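Local atomic coordinates of ferritin (PDB entry 4IWK), a protein that oxidises ferrous iron with dioxygen and probably stores the ferric product in soluble, non-toxic form within a shell of 24 subunits. Residues E85-W88 with Q89-E93; P149-L152 with R153-V157. All coordinates share one frame; numbering follows the deposited sequence.

Contact 1: residues E85-W88 with Q89-E93; sequences EDVW and QSILE
Val87 and Ile91, one turn apart, are joined by a backbone bond: Ile91 N donates to Val87 O at 2.9 Å. The same i to i+4 pattern takes Gln89 N to Glu85 O, Ser90 N to Asp86 O and Leu92 N to Trp88 O. Ile91 CG1, beside its own backbone N (chi1 -66°), comes back to 3.4 Å from Val87 O and only brushes Val87 CG1 at 4.5 Å. These two side chains and Trp88 belong to the buried face of helix 84-111 in the ferritin four-helix bundle: Val87 and Ile91 meet helix 3-32, while Trp88 reaches Met38 and Met42 of helix 36-62 and Leu139 of helix 115-145. The polar groups are held differently. A water donates to Asp86 O at 2.8 Å and makes a weak bond with Ser90 OG, whose stronger partner is Trp81 NE1. Asp86 OD2 turns back to Ser82 N, before the helix. Gln89 is bent at chi2 (72°), and its NE2 donates to Glu93 OE2 at 2.9 Å, with the carboxylate oxygen met on its anti side and close to the Gln89 amide plane.

Contact 2: residues P149-L152 with R153-V157; sequences PGLL and RSLDV
Arg153 lies in the first, weakly bonded turn of helix 151-158, its N making a weak bond to Gly150 O (3.2 Å) while its CB rests 3.3 Å from the same oxygen; the positive phi of Gly150, 85°, is one a glycine takes up easily as the chain turns into the helix. The guanidinium group leaves the turn altogether, with NE in a salt bridge to Asp144 of a second subunit, while within its own chain NH1 bonds to Asn33 O and the group makes a cation-pi contact with Trp35. Ser154 binds back to the chain: OG, set between its backbone N and carbonyl carbon (chi1 69°), donates to Leu151 O at 2.7 Å, in the carbonyl plane and on a lone pair. Replacing this serine by an alanine would probably cost Leu151 O its short in-plane bond and leave it to the weak ones from Ser154 N and Leu155 N, with the first turn less firmly held. Leu155 sends CD2 to within 4.1 Å of Leu151 CD1. Its N reaches Leu152 O at 2.9 Å from well above the carbonyl plane, whereas Asp156 N, at 3.2 Å, meets that oxygen in plane. The Asp156 carboxylate grips Gly37 N and Met38 N at the start of helix 36-62. Val157 packs on Ser159 of the second subunit. This short C-terminal helix, the fifth of the ferritin subunit, thus sits across the end of the bundle, where Leu152 touches Val142 of helix 115-145 and Leu151 and Leu155 meet a third subunit.

In the fold
Contact 1 belongs to the bundle and contact 2 to the short helix beyond its end; their centres are 17 Å apart, and the nearest atoms, about 5 Å apart, do not touch. Helix 36-62 joins them through Met38, whose side chain packs on Trp88 and whose backbone N is bound by Asp156. Contact 1 lies nearer the iron: the side chain of Ile91 is about 7 Å from a bound ferric ion, and that of Trp88 is about 4 Å from that of Tyr41, which has been seen to bind iron in this protein although none is bound to it in this chain. Contact 2 faces subunit neighbours, but the Asp156 side chain is about 5 Å from that of Glu36, another residue seen to bind iron, again with no ion on it here.

Contact 1: residues E85-W88 with Q89-E93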
loop_
_atom_site.group_PDB
_atom_site.type_symbol
_atom_site.label_atom_id
_atom_site.label_comp_id
_atom_site.label_asym_id
_atom_site.label_seq_id
_atom_site.Cartn_x
_atom_site.Cartn_y
_atom_site.Cartn_z
ATOM N N GLU A 85 -23.897 -40.912 28.178
ATOM C CA GLU A 85 -23.382 -42.212 27.674
ATOM C C GLU A 85 -24.399 -43.002 26.808
ATOM O O GLU A 85 -24.010 -43.603 25.754
ATOM C CB GLU A 85 -22.990 -43.092 28.865
ATOM C CG GLU A 85 -22.189 -44.260 28.304
ATOM C CD GLU A 85 -21.775 -45.219 29.414
ATOM O OE1 GLU A 85 -21.549 -44.706 30.523
ATOM O OE2 GLU A 85 -21.642 -46.446 29.126
ATOM N N ASP A 86 -25.689 -42.981 27.204
ATOM C CA ASP A 86 -26.682 -43.690 26.449
ATOM C C ASP A 86 -26.790 -43.070 25.052
ATOM O O ASP A 86 -26.997 -43.795 24.059
ATOM C CB ASP A 86 -28.072 -43.535 27.106
ATOM C CG ASP A 86 -28.187 -44.234 28.475
ATOM O OD1 ASP A 86 -27.419 -45.197 28.731
ATOM O OD2 ASP A 86 -29.115 -43.855 29.240
ATOM N N VAL A 87 -26.786 -41.753 24.989
ATOM C CA VAL A 87 -26.970 -41.085 23.699
ATOM C C VAL A 87 -25.740 -41.435 22.777
ATOM O O VAL A 87 -25.931 -41.854 21.636
ATOM C CB VAL A 87 -26.997 -39.557 23.841
ATOM C CG1 VAL A 87 -27.354 -38.946 22.453
ATOM C CG2 VAL A 87 -28.134 -39.182 24.835
ATOM N N TRP A 88 -24.515 -41.238 23.290
ATOM C CA TRP A 88 -23.347 -41.551 22.448
ATOM C C TRP A 88 -23.297 -43.004 21.999
ATOM O O TRP A 88 -22.894 -43.312 20.920
ATOM C CB TRP A 88 -22.090 -41.162 23.208
ATOM C CG TRP A 88 -21.902 -39.630 23.232
ATOM C CD1 TRP A 88 -22.149 -38.803 24.262
ATOM C CD2 TRP A 88 -21.462 -38.811 22.131
ATOM N NE1 TRP A 88 -21.821 -37.495 23.904
ATOM C CE2 TRP A 88 -21.461 -37.490 22.583
ATOM C CE3 TRP A 88 -21.052 -39.102 20.795
ATOM C CZ2 TRP A 88 -21.039 -36.424 21.783
ATOM C CZ3 TRP A 88 -20.658 -38.028 19.980
ATOM C CH2 TRP A 88 -20.660 -36.711 20.498
ATOM N N GLN A 89 -23.728 -43.909 22.856
ATOM C CA GLN A 89 -23.770 -45.321 22.456
ATOM C C GLN A 89 -24.774 -45.564 21.313
ATOM O O GLN A 89 -24.495 -46.272 20.326
ATOM C CB GLN A 89 -24.142 -46.180 23.732
ATOM C CG GLN A 89 -24.447 -47.661 23.328
ATOM C CD GLN A 89 -23.142 -48.423 22.932
ATOM O OE1 GLN A 89 -22.116 -48.190 23.547
ATOM N NE2 GLN A 89 -23.183 -49.264 21.874
ATOM N N SER A 90 -25.914 -44.882 21.394
ATOM C CA SER A 90 -26.848 -44.960 20.245
ATOM C C SER A 90 -26.260 -44.347 18.965
ATOM O O SER A 90 -26.534 -44.886 17.864
ATOM C CB SER A 90 -28.155 -44.225 20.566
ATOM O OG SER A 90 -28.899 -44.970 21.567
ATOM N N ILE A 91 -25.488 -43.267 19.094
ATOM C CA ILE A 91 -24.913 -42.630 17.886
ATOM C C ILE A 91 -23.832 -43.595 17.338
ATOM O O ILE A 91 -23.706 -43.751 16.119
ATOM C CB ILE A 91 -24.307 -41.300 18.237
ATOM C CG1 ILE A 91 -25.458 -40.354 18.676
ATOM C CG2 ILE A 91 -23.484 -40.711 17.112
ATOM C CD1 ILE A 91 -26.497 -40.223 17.602
ATOM N N LEU A 92 -23.070 -44.247 18.196
ATOM C CA LEU A 92 -22.088 -45.257 17.659
ATOM C C LEU A 92 -22.807 -46.334 16.877
ATOM O O LEU A 92 -22.431 -46.656 15.726
ATOM C CB LEU A 92 -21.331 -45.875 18.847
ATOM C CG LEU A 92 -20.344 -46.980 18.299
ATOM C CD1 LEU A 92 -19.259 -46.410 17.417
ATOM C CD2 LEU A 92 -19.766 -47.667 19.537
ATOM N N GLU A 93 -23.871 -46.877 17.431
ATOM C CA GLU A 93 -24.671 -47.890 16.746
ATOM C C GLU A 93 -25.233 -47.400 15.423
ATOM O O GLU A 93 -25.268 -48.173 14.478
ATOM C CB GLU A 93 -25.768 -48.366 17.670
ATOM C CG GLU A 93 -25.195 -49.235 18.772
ATOM C CD GLU A 93 -26.211 -49.485 19.869
ATOM O OE1 GLU A 93 -27.379 -49.302 19.620
ATOM O OE2 GLU A 93 -25.846 -49.869 20.985
HETATM O O HOH W 1 -27.878 -46.392 24.372
#

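Contact 2: residues P149-L152 with R153-V157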
loop_
_atom_site.group_PDB
_atom_site.type_symbol
_atom_site.label_atom_id
_atom_site.label_comp_id
_atom_site.label_asym_id
_atom_site.label_seq_id
_atom_site.Cartn_x
_atom_site.Cartn_y
_atom_site.Cartn_z
ATOM N N PRO A 149 -18.629 -37.568 39.657
ATOM C CA PRO A 149 -19.790 -36.679 39.541
ATOM C C PRO A 149 -19.415 -35.286 39.100
ATOM O O PRO A 149 -18.517 -34.721 39.634
ATOM C CB PRO A 149 -20.281 -36.605 41.000
ATOM C CG PRO A 149 -19.932 -37.948 41.506
ATOM C CD PRO A 149 -18.607 -38.310 40.916
ATOM N N GLY A 150 -20.075 -34.772 38.080
ATOM C CA GLY A 150 -19.875 -33.428 37.591
ATOM C C GLY A 150 -18.719 -33.261 36.596
ATOM O O GLY A 150 -18.585 -32.301 35.909
ATOM N N LEU A 151 -17.863 -34.291 36.534
ATOM C CA LEU A 151 -16.625 -34.118 35.705
ATOM C C LEU A 151 -16.957 -34.085 34.225
ATOM O O LEU A 151 -16.353 -33.301 33.510
ATOM C CB LEU A 151 -15.629 -35.271 36.017
ATOM C CG LEU A 151 -14.342 -35.194 35.197
ATOM C CD1 LEU A 151 -13.590 -33.881 35.601
ATOM C CD2 LEU A 151 -13.486 -36.416 35.680
ATOM N N LEU A 152 -17.908 -34.907 33.766
ATOM C CA LEU A 152 -18.274 -34.883 32.325
ATOM C C LEU A 152 -18.793 -33.484 31.869
ATOM O O LEU A 152 -18.547 -33.052 30.728
ATOM C CB LEU A 152 -19.337 -35.962 32.121
ATOM C CG LEU A 152 -19.798 -36.079 30.672
ATOM C CD1 LEU A 152 -18.627 -36.626 29.817
ATOM C CD2 LEU A 152 -20.941 -37.092 30.678
ATOM N N ARG A 153 -19.415 -32.723 32.806
ATOM C CA ARG A 153 -20.000 -31.443 32.507
ATOM C C ARG A 153 -18.841 -30.566 32.236
ATOM O O ARG A 153 -18.820 -29.762 31.288
ATOM C CB ARG A 153 -20.803 -31.005 33.821
ATOM C CG ARG A 153 -21.811 -30.007 33.677
ATOM C CD ARG A 153 -22.911 -30.391 32.779
ATOM N NE ARG A 153 -23.965 -31.095 33.464
ATOM C CZ ARG A 153 -25.209 -31.099 32.953
ATOM N NH1 ARG A 153 -25.379 -30.495 31.798
ATOM N NH2 ARG A 153 -26.202 -31.737 33.542
ATOM N N SER A 154 -17.757 -30.747 32.986
ATOM C CA SER A 154 -16.646 -29.840 32.772
ATOM C C SER A 154 -16.039 -30.046 31.418
ATOM O O SER A 154 -15.406 -29.157 30.877
ATOM C CB SER A 154 -15.623 -29.838 33.940
ATOM O OG SER A 154 -14.916 -31.064 34.013
ATOM N N LEU A 155 -16.349 -31.143 30.765
ATOM C CA LEU A 155 -15.829 -31.344 29.447
ATOM C C LEU A 155 -16.769 -31.075 28.177
ATOM O O LEU A 155 -16.309 -30.882 27.056
ATOM C CB LEU A 155 -15.037 -32.657 29.449
ATOM C CG LEU A 155 -13.855 -32.781 30.484
ATOM C CD1 LEU A 155 -12.560 -32.281 29.876
ATOM C CD2 LEU A 155 -14.106 -32.144 31.885
ATOM N N ASP A 156 -18.085 -30.962 28.381
ATOM C CA ASP A 156 -18.990 -30.330 27.449
ATOM C C ASP A 156 -18.593 -28.838 27.337
ATOM O O ASP A 156 -18.477 -28.287 26.224
ATOM C CB ASP A 156 -20.383 -30.410 28.036
ATOM C CG ASP A 156 -21.476 -29.899 27.061
ATOM O OD1 ASP A 156 -21.813 -30.574 26.101
ATOM O OD2 ASP A 156 -21.974 -28.797 27.229
ATOM N N VAL A 157 -18.436 -28.197 28.513
ATOM C CA VAL A 157 -17.942 -26.793 28.642
ATOM C C VAL A 157 -16.604 -26.587 27.919
ATOM O O VAL A 157 -16.526 -25.715 27.081
ATOM C CB VAL A 157 -17.872 -26.350 30.133
ATOM C CG1 VAL A 157 -17.080 -25.061 30.272
ATOM C CG2 VAL A 157 -19.284 -26.222 30.740
#